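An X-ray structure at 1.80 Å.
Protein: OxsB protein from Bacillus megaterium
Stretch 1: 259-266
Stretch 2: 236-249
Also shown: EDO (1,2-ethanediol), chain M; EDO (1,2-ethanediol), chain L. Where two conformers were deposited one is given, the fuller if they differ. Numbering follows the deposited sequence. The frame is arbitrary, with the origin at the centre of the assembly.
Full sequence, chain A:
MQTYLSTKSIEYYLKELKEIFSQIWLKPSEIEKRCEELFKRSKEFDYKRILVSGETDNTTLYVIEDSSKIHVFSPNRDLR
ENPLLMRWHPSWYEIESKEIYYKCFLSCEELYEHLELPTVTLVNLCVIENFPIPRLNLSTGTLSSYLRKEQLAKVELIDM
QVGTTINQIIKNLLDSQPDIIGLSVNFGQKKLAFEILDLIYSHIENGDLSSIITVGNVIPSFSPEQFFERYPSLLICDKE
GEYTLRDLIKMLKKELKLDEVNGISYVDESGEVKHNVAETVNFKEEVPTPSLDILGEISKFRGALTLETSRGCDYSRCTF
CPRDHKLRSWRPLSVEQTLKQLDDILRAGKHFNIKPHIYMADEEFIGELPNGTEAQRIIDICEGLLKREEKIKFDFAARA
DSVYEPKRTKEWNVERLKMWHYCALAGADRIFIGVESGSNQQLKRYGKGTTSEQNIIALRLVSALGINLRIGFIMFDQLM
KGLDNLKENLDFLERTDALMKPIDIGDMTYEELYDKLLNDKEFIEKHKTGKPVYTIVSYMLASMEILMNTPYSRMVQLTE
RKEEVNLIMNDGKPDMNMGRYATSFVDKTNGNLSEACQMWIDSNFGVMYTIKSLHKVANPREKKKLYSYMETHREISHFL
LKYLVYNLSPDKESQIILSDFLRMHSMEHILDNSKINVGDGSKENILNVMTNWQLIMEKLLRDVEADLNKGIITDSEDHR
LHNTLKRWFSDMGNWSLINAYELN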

ATOM      1  N   ASP A 259     -19.121  25.410  -3.264  1.00 36.43           N
ATOM      2  CA  ASP A 259     -19.112  25.233  -1.815  1.00 39.20           C
ATOM      3  C   ASP A 259     -19.995  24.078  -1.354  1.00 35.25           C
ATOM      4  O   ASP A 259     -20.109  23.848  -0.144  1.00 36.75           O
ATOM      5  CB  ASP A 259     -19.495  26.544  -1.106  1.00 41.82           C
ATOM      6  CG  ASP A 259     -20.958  26.944  -1.288  1.00 42.73           C
ATOM      7  OD1 ASP A 259     -21.739  26.249  -1.963  1.00 40.61           O
ATOM      8  OD2 ASP A 259     -21.335  27.990  -0.721  1.00 47.98           O
ATOM      9  N   GLU A 260     -20.592  23.335  -2.287  1.00 30.55           N
ATOM     10  CA  GLU A 260     -21.370  22.137  -2.008  1.00 28.49           C
ATOM     11  C   GLU A 260     -20.659  20.851  -2.423  1.00 27.12           C
ATOM     12  O   GLU A 260     -21.197  19.765  -2.195  1.00 30.07           O
ATOM     13  CB  GLU A 260     -22.723  22.220  -2.729  1.00 30.60           C
ATOM     14  CG  GLU A 260     -23.668  23.283  -2.140  1.00 37.21           C
ATOM     15  CD  GLU A 260     -24.911  23.489  -2.984  1.00 40.82           C
ATOM     16  OE1 GLU A 260     -24.792  23.576  -4.222  1.00 39.59           O
ATOM     17  OE2 GLU A 260     -26.015  23.568  -2.410  1.00 43.35           O
ATOM     18  N   VAL A 261     -19.476  20.945  -3.014  1.00 26.19           N
ATOM     19  CA  VAL A 261     -18.775  19.779  -3.549  1.00 32.02           C
ATOM     20  C   VAL A 261     -18.128  19.012  -2.399  1.00 26.79           C
ATOM     21  O   VAL A 261     -17.324  19.571  -1.647  1.00 27.30           O
ATOM     22  CB  VAL A 261     -17.722  20.199  -4.585  1.00 28.77           C
ATOM     23  CG1 VAL A 261     -16.801  19.012  -4.958  1.00 26.69           C
ATOM     24  CG2 VAL A 261     -18.397  20.782  -5.833  1.00 26.16           C
ATOM     25  N   ASN A 262     -18.459  17.729  -2.288  1.00 27.94           N
ATOM     26  CA  ASN A 262     -17.934  16.869  -1.229  1.00 28.29           C
ATOM     27  C   ASN A 262     -16.416  16.920  -1.121  1.00 24.96           C
ATOM     28  O   ASN A 262     -15.699  16.756  -2.112  1.00 26.54           O
ATOM     29  CB  ASN A 262     -18.367  15.422  -1.486  1.00 30.76           C
ATOM     30  CG  ASN A 262     -17.829  14.463  -0.435  1.00 25.60           C
ATOM     31  OD1 ASN A 262     -18.501  14.192   0.553  1.00 28.52           O
ATOM     32  ND2 ASN A 262     -16.611  13.951  -0.645  1.00 23.61           N
ATOM     33  N   GLY A 263     -15.929  17.119   0.102  1.00 23.72           N
ATOM     34  CA  GLY A 263     -14.558  16.750   0.440  1.00 24.96           C
ATOM     35  C   GLY A 263     -13.446  17.423  -0.335  1.00 24.76           C
ATOM     36  O   GLY A 263     -12.424  16.780  -0.632  1.00 24.97           O
ATOM     37  N   ILE A 264     -13.591  18.712  -0.641  1.00 25.60           N
ATOM     38  CA  ILE A 264     -12.519  19.445  -1.307  1.00 28.56           C
ATOM     39  C   ILE A 264     -12.087  20.638  -0.465  1.00 31.52           C
ATOM     40  O   ILE A 264     -12.846  21.168   0.358  1.00 33.39           O
ATOM     41  CB  ILE A 264     -12.909  19.951  -2.715  1.00 29.63           C
ATOM     42  CG1 ILE A 264     -14.120  20.872  -2.608  1.00 28.38           C
ATOM     43  CG2 ILE A 264     -13.141  18.791  -3.684  1.00 28.29           C
ATOM     44  CD1 ILE A 264     -14.365  21.695  -3.881  1.00 33.72           C
ATOM     45  N   SER A 265     -10.843  21.054  -0.676  0.50 27.92           N
ATOM     46  CA  SER A 265     -10.347  22.335  -0.198  0.50 32.09           C
ATOM     47  C   SER A 265     -10.010  23.207  -1.400  0.50 34.28           C
ATOM     48  O   SER A 265      -9.520  22.711  -2.421  0.50 30.53           O
ATOM     49  CB  SER A 265      -9.122  22.166   0.704  0.50 31.19           C
ATOM     50  OG  SER A 265      -8.170  21.295   0.128  0.50 29.82           O
ATOM     51  N   TYR A 266     -10.288  24.502  -1.285  1.00 31.96           N
ATOM     52  CA  TYR A 266     -10.122  25.411  -2.413  1.00 34.11           C
ATOM     53  C   TYR A 266      -9.987  26.835  -1.894  1.00 46.63           C
ATOM     54  O   TYR A 266     -10.273  27.126  -0.728  1.00 36.54           O
ATOM     55  CB  TYR A 266     -11.296  25.279  -3.387  1.00 30.58           C
ATOM     56  CG  TYR A 266     -12.619  25.683  -2.777  1.00 37.29           C
ATOM     57  CD1 TYR A 266     -13.348  24.804  -1.973  1.00 33.30           C
ATOM     58  CD2 TYR A 266     -13.136  26.951  -2.995  1.00 41.69           C
ATOM     59  CE1 TYR A 266     -14.560  25.195  -1.398  1.00 37.73           C
ATOM     60  CE2 TYR A 266     -14.345  27.344  -2.439  1.00 42.48           C
ATOM     61  CZ  TYR A 266     -15.048  26.469  -1.642  1.00 42.60           C
ATOM     62  OH  TYR A 266     -16.246  26.883  -1.105  1.00 47.89           O
TER
HETATM   63  C1  EDO M 812     -20.895  25.070   2.914  1.00 54.68           C
HETATM   64  O1  EDO M 812     -19.620  25.269   2.283  1.00 47.28           O
HETATM   65  C2  EDO M 812     -21.984  25.828   2.159  1.00 65.09           C
HETATM   66  O2  EDO M 812     -22.860  24.912   1.480  1.00 60.06           O
HETATM   67  C1  EDO L 811     -17.996  29.816  -3.854  1.00 64.70           C
HETATM   68  O1  EDO L 811     -16.708  30.235  -4.332  1.00 70.91           O
HETATM   69  C2  EDO L 811     -18.751  29.035  -4.927  1.00 59.66           C
HETATM   70  O2  EDO L 811     -19.852  28.312  -4.341  1.00 41.53           O
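Stretch 2 236-249: ICDKEGEYTLRDLI

Stretch 1 leaves a 3-10 segment at D259 and E260, passes through a type II beta turn from V261 to I264, and enters a strand at I264 that continues beyond Y266. Stretch 2 runs in the reverse order of structure: it closes a strand at I236 and C237, then a loop gives way to a helix that runs through I249 and on past the end of the stretch. The two strands are antiparallel. I264 faces C237 as a non-hydrogen-bonded pair with CA atoms 4.6 Å apart, and S265 faces I236 as a hydrogen-bonded pair with CA atoms 5.2 Å apart. Because the chains run in opposite directions, the helix of stretch 2 is brought beside the turn that precedes the strand of stretch 1; there the CA of N262 lies 4.9 Å from the CA of T244, and the CA of V261 lies 5.2 Å from the CA of D247.

The strand pairing rests on reciprocal hydrogen bonds, from I236 N to S265 O (3.0 Å) and from S265 N to I236 O (2.8 Å), both close to linear. D238 N extends the ladder by donating to G263 O at 3.0 Å, even though D238 already belongs to the loop. Between these bonds, I264 CA approaches I236 O to 3.1 Å in a CA-H...O contact. Beyond the strand, water 1 joins the loop to the turn, accepting from K239 N (2.9 Å) and donating to E240 O (2.8 Å) and G263 O (2.9 Å).

G263 occupies the third position of the turn with phi/psi of 61/38, a positive phi that favours glycine. A CB here would also clash with N262 ND2, at 2.7 Å. The helix holds the turn through two side chains one helical turn apart: T244 OG1 donates to N262 O at 2.7 Å, while D247 OD2 accepts from N262 N at 2.9 Å. The backbone of N262 is thus bound at both its amide and its carbonyl. D247 is steadied in turn by its neighbour R246, whose NE forms a salt bridge with D247 OD1 at 2.8 Å.

The CA-to-CB bond of N262 points toward stretch 2, and the side chain places ND2 3.7 Å from Y243 CB and OD1 at the edge of the Y243 ring. Water 2 links this side chain to R246, donating to N262 OD1 at 3.3 Å and accepting from R246 NH2 at 3.0 Å. Apolar packing flanks these polar contacts: V261 CG1 lies 3.8 Å from L248 CD2 and also 3.8 Å from D247 CB, and I264 CG2 meets T244 CG2 at 3.6 Å. I264 and C237 share one face of the sheet. On the other, S265 OG sits 3.4 Å from I236 CB and donates to D238 OD1 at 2.8 Å, so the serine fastens the start of the loop by its side chain as well as the strand by its backbone.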

ATOM      1  N   ILE A 236      -8.485  20.636  -4.344  1.00 30.36           N
ATOM      2  CA  ILE A 236      -7.767  19.535  -3.706  1.00 26.52           C
ATOM      3  C   ILE A 236      -8.777  18.604  -3.051  1.00 30.84           C
ATOM      4  O   ILE A 236      -9.620  19.047  -2.266  1.00 27.66           O
ATOM      5  CB  ILE A 236      -6.732  20.054  -2.687  1.00 30.11           C
ATOM      6  CG1 ILE A 236      -5.559  20.697  -3.434  1.00 29.71           C
ATOM      7  CG2 ILE A 236      -6.222  18.914  -1.797  1.00 25.95           C
ATOM      8  CD1 ILE A 236      -4.548  21.356  -2.528  1.00 34.25           C
ATOM      9  N   CYS A 237      -8.696  17.313  -3.380  1.00 28.26           N
ATOM     10  CA  CYS A 237      -9.525  16.303  -2.737  1.00 26.92           C
ATOM     11  C   CYS A 237      -8.848  15.895  -1.433  1.00 25.64           C
ATOM     12  O   CYS A 237      -7.744  15.334  -1.452  1.00 24.35           O
ATOM     13  CB  CYS A 237      -9.710  15.085  -3.646  1.00 25.31           C
ATOM     14  SG  CYS A 237     -10.645  13.734  -2.861  1.00 25.93           S
ATOM     15  N   ASP A 238      -9.511  16.189  -0.309  1.00 26.11           N
ATOM     16  CA  ASP A 238      -8.899  16.039   1.010  1.00 28.45           C
ATOM     17  C   ASP A 238      -8.845  14.592   1.477  1.00 25.44           C
ATOM     18  O   ASP A 238      -7.903  14.209   2.178  1.00 27.08           O
ATOM     19  CB  ASP A 238      -9.669  16.868   2.043  1.00 26.59           C
ATOM     20  CG  ASP A 238      -9.467  18.368   1.863  1.00 31.52           C
ATOM     21  OD1 ASP A 238      -8.419  18.763   1.315  1.00 36.84           O
ATOM     22  OD2 ASP A 238     -10.352  19.142   2.289  1.00 37.58           O
ATOM     23  N   LYS A 239      -9.841  13.783   1.123  1.00 24.02           N
ATOM     24  CA  LYS A 239      -9.910  12.416   1.629  1.00 21.21           C
ATOM     25  C   LYS A 239     -10.256  11.449   0.495  1.00 24.02           C
ATOM     26  O   LYS A 239      -9.502  11.339  -0.478  1.00 25.00           O
ATOM     27  CB  LYS A 239     -10.929  12.330   2.774  1.00 20.51           C
ATOM     28  CG  LYS A 239     -10.443  13.122   4.016  1.00 26.36           C
ATOM     29  CD  LYS A 239     -11.587  13.625   4.855  1.00 34.37           C
ATOM     30  CE  LYS A 239     -11.036  14.527   5.980  1.00 38.64           C
ATOM     31  NZ  LYS A 239     -12.116  14.953   6.908  1.00 51.80           N
ATOM     32  N   GLU A 240     -11.352  10.716   0.614  1.00 21.25           N
ATOM     33  CA  GLU A 240     -11.729   9.817  -0.482  1.00 21.69           C
ATOM     34  C   GLU A 240     -12.162  10.626  -1.708  1.00 26.71           C
ATOM     35  O   GLU A 240     -12.736  11.714  -1.593  1.00 25.42           O
ATOM     36  CB  GLU A 240     -12.880   8.895  -0.052  1.00 23.24           C
ATOM     37  CG  GLU A 240     -12.470   7.823   0.973  1.00 22.32           C
ATOM     38  CD  GLU A 240     -13.667   7.184   1.639  1.00 20.91           C
ATOM     39  OE1 GLU A 240     -14.512   7.935   2.168  1.00 22.66           O
ATOM     40  OE2 GLU A 240     -13.767   5.936   1.621  1.00 24.76           O
ATOM     41  N   GLY A 241     -11.925  10.061  -2.889  1.00 21.57           N
ATOM     42  CA  GLY A 241     -12.204  10.775  -4.123  1.00 21.62           C
ATOM     43  C   GLY A 241     -13.541  10.512  -4.793  1.00 22.00           C
ATOM     44  O   GLY A 241     -13.956  11.301  -5.647  1.00 23.30           O
ATOM     45  N   GLU A 242     -14.230   9.430  -4.412  1.00 21.51           N
ATOM     46  CA  GLU A 242     -15.409   8.983  -5.159  1.00 19.69           C
ATOM     47  C   GLU A 242     -16.503  10.045  -5.186  1.00 25.45           C
ATOM     48  O   GLU A 242     -16.983  10.447  -6.249  1.00 21.29           O
ATOM     49  CB  GLU A 242     -15.949   7.684  -4.555  1.00 22.54           C
ATOM     50  CG  GLU A 242     -15.101   6.441  -4.825  1.00 22.92           C
ATOM     51  CD  GLU A 242     -13.949   6.213  -3.829  1.00 24.86           C
ATOM     52  OE1 GLU A 242     -13.570   7.129  -3.066  1.00 21.24           O
ATOM     53  OE2 GLU A 242     -13.393   5.088  -3.849  1.00 27.65           O
ATOM     54  N   TYR A 243     -16.951  10.476  -4.011  1.00 22.33           N
ATOM     55  CA  TYR A 243     -18.030  11.459  -3.969  1.00 20.58           C
ATOM     56  C   TYR A 243     -17.564  12.834  -4.411  1.00 23.09           C
ATOM     57  O   TYR A 243     -18.363  13.612  -4.939  1.00 23.92           O
ATOM     58  CB  TYR A 243     -18.614  11.555  -2.561  1.00 22.95           C
ATOM     59  CG  TYR A 243     -19.302  10.308  -2.078  1.00 26.08           C
ATOM     60  CD1 TYR A 243     -19.618   9.278  -2.943  1.00 24.16           C
ATOM     61  CD2 TYR A 243     -19.641  10.171  -0.733  1.00 24.66           C
ATOM     62  CE1 TYR A 243     -20.242   8.135  -2.492  1.00 25.20           C
ATOM     63  CE2 TYR A 243     -20.262   9.035  -0.274  1.00 27.61           C
ATOM     64  CZ  TYR A 243     -20.562   8.022  -1.150  1.00 30.06           C
ATOM     65  OH  TYR A 243     -21.196   6.895  -0.684  1.00 30.53           O
ATOM     66  N   THR A 244     -16.281  13.142  -4.205  1.00 23.13           N
ATOM     67  CA  THR A 244     -15.706  14.366  -4.742  1.00 22.99           C
ATOM     68  C   THR A 244     -15.877  14.420  -6.258  1.00 27.05           C
ATOM     69  O   THR A 244     -16.354  15.419  -6.808  1.00 22.46           O
ATOM     70  CB  THR A 244     -14.228  14.449  -4.351  1.00 26.01           C
ATOM     71  OG1 THR A 244     -14.111  14.704  -2.945  1.00 26.23           O
ATOM     72  CG2 THR A 244     -13.505  15.557  -5.130  1.00 25.95           C
ATOM     73  N   LEU A 245     -15.512  13.339  -6.947  1.00 22.79           N
ATOM     74  CA  LEU A 245     -15.624  13.341  -8.407  1.00 20.37           C
ATOM     75  C   LEU A 245     -17.084  13.353  -8.838  1.00 24.60           C
ATOM     76  O   LEU A 245     -17.452  14.077  -9.766  1.00 24.19           O
ATOM     77  CB  LEU A 245     -14.870  12.148  -9.009  1.00 20.73           C
ATOM     78  CG  LEU A 245     -13.340  12.237  -8.914  1.00 24.02           C
ATOM     79  CD1 LEU A 245     -12.707  10.919  -9.346  1.00 20.29           C
ATOM     80  CD2 LEU A 245     -12.836  13.361  -9.801  1.00 28.07           C
ATOM     81  N   ARG A 246     -17.936  12.584  -8.151  1.00 22.36           N
ATOM     82  CA  ARG A 246     -19.375  12.674  -8.389  1.00 24.85           C
ATOM     83  C   ARG A 246     -19.855  14.123  -8.348  1.00 25.41           C
ATOM     84  O   ARG A 246     -20.641  14.561  -9.203  1.00 21.41           O
ATOM     85  CB  ARG A 246     -20.126  11.848  -7.333  1.00 24.09           C
ATOM     86  CG  ARG A 246     -21.638  11.976  -7.409  1.00 22.77           C
ATOM     87  CD  ARG A 246     -22.275  11.569  -6.065  1.00 24.79           C
ATOM     88  NE  ARG A 246     -21.940  12.496  -4.991  1.00 25.12           N
ATOM     89  CZ  ARG A 246     -22.153  12.261  -3.700  1.00 31.07           C
ATOM     90  NH1 ARG A 246     -22.705  11.121  -3.310  1.00 31.76           N
ATOM     91  NH2 ARG A 246     -21.818  13.170  -2.799  1.00 30.10           N
ATOM     92  N   ASP A 247     -19.405  14.876  -7.350  1.00 25.39           N
ATOM     93  CA  ASP A 247     -19.919  16.229  -7.161  1.00 28.78           C
ATOM     94  C   ASP A 247     -19.278  17.224  -8.120  1.00 23.57           C
ATOM     95  O   ASP A 247     -19.932  18.191  -8.520  1.00 27.04           O
ATOM     96  CB  ASP A 247     -19.731  16.672  -5.702  1.00 25.31           C
ATOM     97  CG  ASP A 247     -20.752  16.038  -4.769  1.00 25.98           C
ATOM     98  OD1 ASP A 247     -21.625  15.291  -5.239  1.00 25.96           O
ATOM     99  OD2 ASP A 247     -20.685  16.297  -3.541  1.00 26.88           O
ATOM    100  N   LEU A 248     -18.020  16.998  -8.523  1.00 24.90           N
ATOM    101  CA  LEU A 248     -17.435  17.840  -9.567  1.00 25.56           C
ATOM    102  C   LEU A 248     -18.181  17.676 -10.884  1.00 26.28           C
ATOM    103  O   LEU A 248     -18.320  18.641 -11.646  1.00 27.21           O
ATOM    104  CB  LEU A 248     -15.962  17.500  -9.757  1.00 23.47           C
ATOM    105  CG  LEU A 248     -15.051  17.902  -8.595  1.00 28.04           C
ATOM    106  CD1 LEU A 248     -13.640  17.466  -8.900  1.00 24.08           C
ATOM    107  CD2 LEU A 248     -15.120  19.403  -8.388  1.00 28.91           C
ATOM    108  N   ILE A 249     -18.670  16.468 -11.153  1.00 22.09           N
ATOM    109  CA  ILE A 249     -19.480  16.219 -12.342  1.00 22.03           C
ATOM    110  C   ILE A 249     -20.801  16.967 -12.236  1.00 28.43           C
ATOM    111  O   ILE A 249     -21.254  17.598 -13.196  1.00 27.16           O
ATOM    112  CB  ILE A 249     -19.684  14.707 -12.526  1.00 22.16           C
ATOM    113  CG1 ILE A 249     -18.363  14.038 -12.940  1.00 24.21           C
ATOM    114  CG2 ILE A 249     -20.791  14.398 -13.531  1.00 26.33           C
ATOM    115  CD1 ILE A 249     -18.389  12.524 -12.814  1.00 25.71           C
TER
HETATM  116  O   HOH W   1     -12.560  13.970   0.065  1.00 26.03           O
HETATM  117  O   HOH W   2     -21.746  13.957   0.081  1.00 45.55           O